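Local coordinates for DUF2020 domain-containing protein (Corynebacterium diphtheriae, PDB 3V7B) that is of unknown function but belongs to a family grouped with the Mog1p/PsbP-like proteins and folds around an antiparallel beta sheet, at residues Ala9-Phe12 / Asp13-Pro16; Thr51-Asp54 / Thr55-Val59. All blocks are in the same frame, centred on the assembly; numbering follows the deposited sequence.

Interaction 1 of 2, residues Ala9-Phe12 / Asp13-Pro16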
ATOM      1  N   ALA A   9     -15.316   5.650   7.057  1.00 18.49           N
ATOM      2  CA  ALA A   9     -16.183   4.506   6.827  1.00 18.16           C
ATOM      3  C   ALA A   9     -16.083   3.997   5.392  1.00 18.73           C
ATOM      4  O   ALA A   9     -17.038   3.483   4.863  1.00 18.32           O
ATOM      5  CB  ALA A   9     -17.624   4.844   7.234  1.00 20.09           C
ATOM      6  N   LEU A  10     -14.919   4.164   4.745  1.00 18.10           N
ATOM      7  CA  LEU A  10     -14.770   3.673   3.371  1.00 17.81           C
ATOM      8  C   LEU A  10     -14.895   2.156   3.323  1.00 19.27           C
ATOM      9  O   LEU A  10     -14.461   1.487   4.258  1.00 18.67           O
ATOM     10  CB  LEU A  10     -13.421   4.092   2.743  1.00 16.94           C
ATOM     11  CG  LEU A  10     -13.358   5.609   2.370  1.00 16.74           C
ATOM     12  CD1 LEU A  10     -11.925   6.042   1.981  1.00 15.03           C
ATOM     13  CD2 LEU A  10     -14.328   6.018   1.265  1.00 16.31           C
ATOM     14  N   PRO A  11     -15.452   1.606   2.216  1.00 18.64           N
ATOM     15  CA  PRO A  11     -15.648   0.174   2.098  1.00 19.15           C
ATOM     16  C   PRO A  11     -14.288  -0.563   1.908  1.00 18.61           C
ATOM     17  O   PRO A  11     -13.266   0.077   1.613  1.00 16.36           O
ATOM     18  CB  PRO A  11     -16.460   0.043   0.829  1.00 19.72           C
ATOM     19  CG  PRO A  11     -16.079   1.241   0.014  1.00 20.82           C
ATOM     20  CD  PRO A  11     -15.983   2.327   1.054  1.00 19.83           C
ATOM     21  N   PHE A  12     -14.320  -1.879   2.101  1.00 17.09           N
ATOM     22  CA  PHE A  12     -13.095  -2.752   2.014  1.00 17.93           C
ATOM     23  C   PHE A  12     -12.282  -2.570   0.705  1.00 16.98           C
ATOM     24  O   PHE A  12     -11.040  -2.774   0.684  1.00 17.80           O
ATOM     25  CB  PHE A  12     -13.467  -4.226   2.160  1.00 17.88           C
ATOM     26  CG  PHE A  12     -14.079  -4.822   0.945  1.00 18.33           C
ATOM     27  CD1 PHE A  12     -15.419  -4.519   0.601  1.00 19.73           C
ATOM     28  CD2 PHE A  12     -13.350  -5.615   0.089  1.00 17.57           C
ATOM     29  CE1 PHE A  12     -15.965  -5.014  -0.570  1.00 19.45           C
ATOM     30  CE2 PHE A  12     -13.940  -6.185  -1.079  1.00 18.66           C
ATOM     31  CZ  PHE A  12     -15.227  -5.868  -1.399  1.00 18.27           C
ATOM     32  N   ASP A  13     -12.954  -2.172  -0.365  1.00 16.98           N
ATOM     33  CA  ASP A  13     -12.327  -2.131  -1.694  1.00 17.48           C
ATOM     34  C   ASP A  13     -12.037  -0.667  -2.136  1.00 16.65           C
ATOM     35  O   ASP A  13     -11.846  -0.418  -3.294  1.00 18.09           O
ATOM     36  CB  ASP A  13     -13.184  -2.860  -2.742  1.00 20.39           C
ATOM     37  CG  ASP A  13     -14.637  -2.316  -2.843  1.00 22.16           C
ATOM     38  OD1 ASP A  13     -15.110  -1.478  -2.015  1.00 22.16           O
ATOM     39  OD2 ASP A  13     -15.319  -2.832  -3.739  1.00 24.08           O
ATOM     40  N   ALA A  14     -12.064   0.289  -1.186  1.00 16.71           N
ATOM     41  CA  ALA A  14     -11.681   1.684  -1.476  1.00 16.28           C
ATOM     42  C   ALA A  14     -10.224   1.770  -1.923  1.00 17.94           C
ATOM     43  O   ALA A  14      -9.314   1.075  -1.362  1.00 15.73           O
ATOM     44  CB  ALA A  14     -11.894   2.617  -0.271  1.00 15.96           C
ATOM     45  N   LEU A  15      -9.979   2.654  -2.898  1.00 16.68           N
ATOM     46  CA  LEU A  15      -8.622   2.830  -3.364  1.00 16.96           C
ATOM     47  C   LEU A  15      -8.202   4.281  -3.098  1.00 17.49           C
ATOM     48  O   LEU A  15      -9.019   5.171  -3.173  1.00 16.55           O
ATOM     49  CB  LEU A  15      -8.509   2.546  -4.849  1.00 18.94           C
ATOM     50  CG  LEU A  15      -8.673   1.081  -5.249  1.00 21.14           C
ATOM     51  CD1 LEU A  15      -8.796   0.953  -6.759  1.00 22.72           C
ATOM     52  CD2 LEU A  15      -7.472   0.312  -4.757  1.00 18.36           C
ATOM     53  N   PRO A  16      -6.916   4.527  -2.827  1.00 17.86           N
ATOM     54  CA  PRO A  16      -6.406   5.904  -2.614  1.00 17.24           C
ATOM     55  C   PRO A  16      -6.666   6.820  -3.811  1.00 19.24           C
ATOM     56  O   PRO A  16      -6.495   6.388  -4.944  1.00 17.87           O
ATOM     57  CB  PRO A  16      -4.932   5.693  -2.462  1.00 16.34           C
ATOM     58  CG  PRO A  16      -4.792   4.268  -2.019  1.00 16.67           C
ATOM     59  CD  PRO A  16      -5.840   3.532  -2.734  1.00 16.98           C
TER
HETATM   60  O   HOH W   1      -9.449  -0.401   1.063  1.00 14.62           O
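Pro-11 and Ala-14 close a type I beta turn in which the chain reverses through Phe-12 and Asp-13. The turn is held by the bond from Ala-14 N to Pro-11 O, 3.1 Å long and nearly straight at 163°. A water bridges two carbonyls of the turn, donating to Phe-12 O at 2.9 Å and to Ala-14 O at 2.8 Å. Proline suits the first position because its ring helps to hold the residue extended as it leads into the turn and offers its O to Ala-14 N.

At the corner the side chains of Phe-12 and Asp-13 lie one on the other. Asp-13 CB sits over the centre of the Phe-12 ring, 3.8 Å from the centroid, in a CH-pi contact, and the carboxylate is stacked almost parallel to the ring, the planes 7° apart. Both first torsions set CG between the backbone N and the carbonyl carbon (chi1 76° for Phe-12), which lays the two groups together. Asp-13 OD1 meets the proline ring as well, 3.5 Å from Pro-11 CB.

This turn belongs to the N-terminal segment that precedes helix 33-40 and lies against strands 57-61 and 69-75 and helix 79-89. Phe-12 reaches that last helix, where Arg-84 makes a cation-pi contact and Trp-88 packs edge-to-face, while Arg-74 of strand 69-75 bonds to the carbonyls of Leu-10 and Pro-11. Inside the bend the small methyl of Ala-14 fits closely, its CB 3.7 Å from Leu-10 CB.

Interaction 2 of 2, residues Thr51-Asp54 / Thr55-Val59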
ATOM      1  N   THR A  51      -6.021  11.777   2.639  1.00 16.05           N
ATOM      2  CA  THR A  51      -6.288  11.906   4.061  1.00 16.79           C
ATOM      3  C   THR A  51      -7.689  11.428   4.451  1.00 16.82           C
ATOM      4  O   THR A  51      -8.143  11.662   5.600  1.00 17.12           O
ATOM      5  CB  THR A  51      -6.143  13.360   4.500  1.00 18.99           C
ATOM      6  OG1 THR A  51      -7.010  14.163   3.706  1.00 20.73           O
ATOM      7  CG2 THR A  51      -4.719  13.793   4.294  1.00 20.14           C
ATOM      8  N   ARG A  52      -8.396  10.800   3.512  1.00 16.16           N
ATOM      9  CA  ARG A  52      -9.660  10.085   3.939  1.00 16.78           C
ATOM     10  C   ARG A  52      -9.426   8.990   4.966  1.00 16.22           C
ATOM     11  O   ARG A  52     -10.290   8.719   5.827  1.00 15.55           O
ATOM     12  CB  ARG A  52     -10.453   9.544   2.752  1.00 16.12           C
ATOM     13  CG  ARG A  52     -11.011  10.639   1.890  1.00 16.49           C
ATOM     14  CD  ARG A  52     -11.719  10.079   0.654  1.00 17.31           C
ATOM     15  NE  ARG A  52     -10.802   9.219  -0.099  1.00 17.43           N
ATOM     16  CZ  ARG A  52     -11.187   8.267  -0.964  1.00 17.99           C
ATOM     17  NH1 ARG A  52     -12.480   8.071  -1.243  1.00 17.43           N
ATOM     18  NH2 ARG A  52     -10.285   7.498  -1.596  1.00 17.25           N
ATOM     19  N   PHE A  53      -8.232   8.446   4.918  1.00 15.51           N
ATOM     20  CA  PHE A  53      -7.813   7.346   5.813  1.00 15.83           C
ATOM     21  C   PHE A  53      -7.195   7.950   7.058  1.00 15.49           C
ATOM     22  O   PHE A  53      -6.502   8.935   6.940  1.00 16.14           O
ATOM     23  CB  PHE A  53      -6.843   6.468   5.082  1.00 15.45           C
ATOM     24  CG  PHE A  53      -7.403   5.933   3.773  1.00 14.98           C
ATOM     25  CD1 PHE A  53      -8.178   4.773   3.726  1.00 16.28           C
ATOM     26  CD2 PHE A  53      -7.213   6.620   2.621  1.00 15.94           C
ATOM     27  CE1 PHE A  53      -8.743   4.290   2.500  1.00 15.72           C
ATOM     28  CE2 PHE A  53      -7.731   6.163   1.392  1.00 15.86           C
ATOM     29  CZ  PHE A  53      -8.494   5.001   1.331  1.00 16.12           C
ATOM     30  N   ASP A  54      -7.425   7.343   8.213  1.00 17.90           N
ATOM     31  CA  ASP A  54      -6.802   7.849   9.468  1.00 20.88           C
ATOM     32  C   ASP A  54      -5.283   8.051   9.257  1.00 22.01           C
ATOM     33  O   ASP A  54      -4.718   9.109   9.574  1.00 22.36           O
ATOM     34  CB  ASP A  54      -6.990   6.887  10.641  1.00 23.78           C
ATOM     35  CG  ASP A  54      -8.455   6.613  11.003  1.00 24.27           C
ATOM     36  OD1 ASP A  54      -9.364   7.306  10.492  1.00 24.64           O
ATOM     37  OD2 ASP A  54      -8.639   5.670  11.806  1.00 24.83           O
ATOM     38  N   THR A  55      -4.629   7.019   8.712  1.00 19.66           N
ATOM     39  CA  THR A  55      -3.258   7.135   8.229  1.00 19.71           C
ATOM     40  C   THR A  55      -3.337   7.426   6.758  1.00 17.42           C
ATOM     41  O   THR A  55      -3.831   6.571   5.985  1.00 15.38           O
ATOM     42  CB  THR A  55      -2.433   5.837   8.452  1.00 19.36           C
ATOM     43  OG1 THR A  55      -2.339   5.607   9.863  1.00 21.58           O
ATOM     44  CG2 THR A  55      -1.061   6.021   7.874  1.00 17.17           C
ATOM     45  N   PRO A  56      -2.874   8.612   6.335  1.00 17.64           N
ATOM     46  CA  PRO A  56      -3.057   8.892   4.902  1.00 16.94           C
ATOM     47  C   PRO A  56      -2.448   7.872   4.002  1.00 16.89           C
ATOM     48  O   PRO A  56      -1.365   7.403   4.262  1.00 18.26           O
ATOM     49  CB  PRO A  56      -2.344  10.243   4.717  1.00 17.90           C
ATOM     50  CG  PRO A  56      -2.431  10.886   6.053  1.00 20.20           C
ATOM     51  CD  PRO A  56      -2.126   9.714   6.969  1.00 19.43           C
ATOM     52  N   ALA A  57      -3.151   7.536   2.933  1.00 14.60           N
ATOM     53  CA  ALA A  57      -2.629   6.709   1.865  1.00 13.49           C
ATOM     54  C   ALA A  57      -1.647   7.546   1.062  1.00 14.00           C
ATOM     55  O   ALA A  57      -1.826   8.755   0.957  1.00 14.29           O
ATOM     56  CB  ALA A  57      -3.749   6.244   0.993  1.00 13.52           C
ATOM     57  N   CYS A  58      -0.604   6.914   0.529  1.00 12.42           N
ATOM     58  CA  CYS A  58       0.449   7.645  -0.201  1.00 13.28           C
ATOM     59  C   CYS A  58       0.536   7.009  -1.600  1.00 13.05           C
ATOM     60  O   CYS A  58       0.599   5.784  -1.763  1.00 14.63           O
ATOM     61  CB  CYS A  58       1.810   7.568   0.489  1.00 12.79           C
ATOM     62  SG  CYS A  58       1.818   8.338   2.136  1.00 16.73           S
ATOM     63  N   VAL A  59       0.594   7.866  -2.600  1.00 12.48           N
ATOM     64  CA  VAL A  59       0.705   7.391  -3.996  1.00 12.21           C
ATOM     65  C   VAL A  59       1.862   8.075  -4.705  1.00 13.46           C
ATOM     66  O   VAL A  59       2.079   9.275  -4.524  1.00 14.46           O
ATOM     67  CB  VAL A  59      -0.545   7.702  -4.760  1.00 12.84           C
ATOM     68  CG1 VAL A  59      -0.471   7.036  -6.165  1.00 11.95           C
ATOM     69  CG2 VAL A  59      -1.772   7.201  -3.996  1.00 12.68           C
TER
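Phe-53 and Ala-57 form the apolar centre of this bend, where the loop after strand 46-50 turns into strand 57-61. The Phe-53 ring is approached obliquely by the alanine methyl, Ala-57 CB lying 3.8 Å from CD2 and 4.0 Å from CE2 of the phenylalanine, so one ortho-meta side of the ring does the touching. With CG anti to its own carbonyl carbon (chi1 -56°), the ring swings inward beside the start of the strand. A methyl is small enough to let the ring lie this close to the backbone.

Closer to the corner, Phe-53 CB meets the carbonyl of Thr-55, 3.1 Å from its O. The joint between the segments is tied together by packing: Asp-54 O rests 3.7 Å from Pro-56 CD, and Thr-51 CG2 comes obliquely to Pro-56 CG, 4.1 Å away, in a light apolar contact. Proline suits this place, where the loop leads into strand 57-61, because its ring restricts the backbone and offers CG to the threonine methyl.

Outside the bend, polar bonds tie it to the N-terminal segment. Asp-54 OD2 is bonded to His-6 ND1 and the Asp-54 N to Asp-7 OD1, while Ser-8 OG bonds to Arg-52 O. On the strand, Cys-58 is joined to Cys-28 by a disulfide. The whole forms the connection of a beta hairpin: strand 57-61 pairs with the edge strand 46-50, as in the backbone bonds of Ala-57 with Asp-50 and Val-59 with Gly-48, and on its other edge with strand 69-75, through Cys-58 and Val-71.

Interaction 1 comes first along the chain and interaction 2 after helix 33-40 and strand 46-50, yet their centres are about 11 Å apart and they touch directly. Leu-10 CD1 lies 3.6 Å from Phe-53 CZ, and Pro-16 CB 3.7 Å from Ala-57 CB, so the segment 9-16, with its turn, packs against the hairpin connection of 51-59. Arg-52 adds a weak hydrogen bond from NH2 to Leu-15 O. Strand 69-75 is shared: Arg-74 meets both Ala-14 and Phe-53. The N-terminal segment thereby lies against strands 57-61 and 69-75 and the hairpin connection, and reaches helix 79-89.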